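Local atomic coordinates of benzoate transport porin BenP (Acinetobacter baumannii AB307-0294, PDB entry 5DL8), a protein that probably forms an outer-membrane channel of the OprD porin family that lets small solutes, perhaps benzoate, pass into the periplasm. Residues V175-R178 with F183-F186. Numbering follows the deposited sequence.
Sequences VSPR and FKKF
Val175 and Lys184 face each other as one antiparallel hydrogen-bonded pair, and the rings of Phe183 and Phe186 pack against Ser176 and Val175. Val175 N donates to Lys184 O at 2.7 Å, nearly straight at 171°. Lys184 N returns a bond to Val175 O at 2.8 Å. The same Val175 O also receives a CA-H...O contact from Phe183 CA.

Ser176 lays its CB over one face of the Phe183 ring, 3.8 Å from the ring centroid and offset toward the rim. This is a CH-pi contact. With OG anti to the backbone N (chi1 -168°), Ser176 presents CB to the ring while OG hydrogen-bonds to Asp182 O, just before Phe183.

Val175 meets the second ring, crossing the Phe186 side chain at about a right angle. Val175 CG1 lies over one ring face, while Val175 CB is 3.9 Å from Phe186 CE1. With chi1 at 55°, Val175 CG1 is flanked by its own backbone N and carbonyl carbon, and it comes to 3.4 Å from Lys184 O.

Lys184 contributes the apolar part of its chain. Lys184 CD packs 3.9 Å from Pro177 CD, and the two side chains cross.

A single antiparallel bridge thus ties the end of strand 165-176 to the segment leading into strand 187-190. It lies in the connection between paired barrel strands 165-176 and 200-210, which also holds the hairpin 187-190/193-196. Ser176 continues the backbone pairing to Ser151, and strand 151-153 touches both phenylalanines, through Ser151 and Tyr152. Further along, the Phe186 backbone hydrogen-bonds to Ser197, and Lys185 forms a salt bridge with Asp198, both just past strand 193-196.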
# COMPACT_ATOMS: atom_id res chain seq x y z
N VAL A 175 -10.46 -8.27 -5.72
CA VAL A 175 -9.93 -7.04 -5.16
C VAL A 175 -11.00 -5.95 -5.34
O VAL A 175 -11.72 -5.91 -6.37
CB VAL A 175 -8.58 -6.57 -5.84
CG1 VAL A 175 -8.71 -6.45 -7.35
CG2 VAL A 175 -8.17 -5.20 -5.29
N SER A 176 -11.14 -5.09 -4.36
CA SER A 176 -11.99 -3.84 -4.54
C SER A 176 -11.09 -2.68 -4.44
O SER A 176 -10.71 -2.27 -3.33
CB SER A 176 -13.00 -3.71 -3.42
OG SER A 176 -13.97 -2.69 -3.74
N PRO A 177 -10.64 -2.18 -5.57
CA PRO A 177 -9.68 -1.05 -5.52
C PRO A 177 -10.15 0.23 -4.76
O PRO A 177 -11.33 0.42 -4.55
CB PRO A 177 -9.43 -0.74 -7.04
CG PRO A 177 -9.64 -2.03 -7.69
CD PRO A 177 -10.83 -2.64 -6.95
N ARG A 178 -9.18 1.06 -4.34
CA ARG A 178 -9.44 2.24 -3.56
C ARG A 178 -10.56 3.18 -4.22
O ARG A 178 -11.35 3.73 -3.52
CB ARG A 178 -8.15 3.02 -3.33
CG ARG A 178 -7.67 3.76 -4.54
CD ARG A 178 -6.26 4.22 -4.41
NE ARG A 178 -5.81 5.02 -5.57
CZ ARG A 178 -4.50 5.24 -5.89
NH1 ARG A 178 -3.50 4.61 -5.14
NH2 ARG A 178 -4.17 6.03 -6.96
N PHE A 183 -16.09 -5.68 -5.82
CA PHE A 183 -15.00 -6.67 -5.77
C PHE A 183 -14.97 -7.21 -7.16
O PHE A 183 -15.99 -7.65 -7.66
CB PHE A 183 -15.26 -7.78 -4.72
CG PHE A 183 -14.96 -7.32 -3.34
CD1 PHE A 183 -13.63 -7.32 -2.86
CD2 PHE A 183 -15.98 -6.76 -2.54
CE1 PHE A 183 -13.34 -6.86 -1.59
CE2 PHE A 183 -15.70 -6.22 -1.29
CZ PHE A 183 -14.36 -6.29 -0.80
N LYS A 184 -13.78 -7.18 -7.76
CA LYS A 184 -13.57 -7.72 -9.13
C LYS A 184 -12.28 -8.56 -9.17
O LYS A 184 -11.37 -8.42 -8.27
CB LYS A 184 -13.44 -6.51 -10.12
CG LYS A 184 -12.09 -5.78 -9.86
CD LYS A 184 -11.90 -4.34 -10.35
CE LYS A 184 -12.13 -4.29 -11.80
NZ LYS A 184 -12.29 -2.86 -12.08
N LYS A 185 -12.15 -9.34 -10.24
CA LYS A 185 -10.92 -10.08 -10.49
C LYS A 185 -9.73 -9.18 -10.68
O LYS A 185 -9.87 -8.08 -11.26
CB LYS A 185 -11.05 -10.94 -11.74
CG LYS A 185 -11.95 -12.12 -11.47
CD LYS A 185 -12.32 -12.95 -12.72
CE LYS A 185 -13.07 -14.19 -12.28
NZ LYS A 185 -13.26 -14.93 -13.54
N PHE A 186 -8.57 -9.64 -10.24
CA PHE A 186 -7.28 -8.99 -10.57
C PHE A 186 -7.05 -8.99 -12.04
O PHE A 186 -7.54 -9.89 -12.74
CB PHE A 186 -6.10 -9.84 -9.98
CG PHE A 186 -5.94 -9.77 -8.45
CD1 PHE A 186 -5.39 -8.66 -7.86
CD2 PHE A 186 -6.37 -10.82 -7.63
CE1 PHE A 186 -5.31 -8.56 -6.45
CE2 PHE A 186 -6.23 -10.76 -6.29
CZ PHE A 186 -5.70 -9.63 -5.67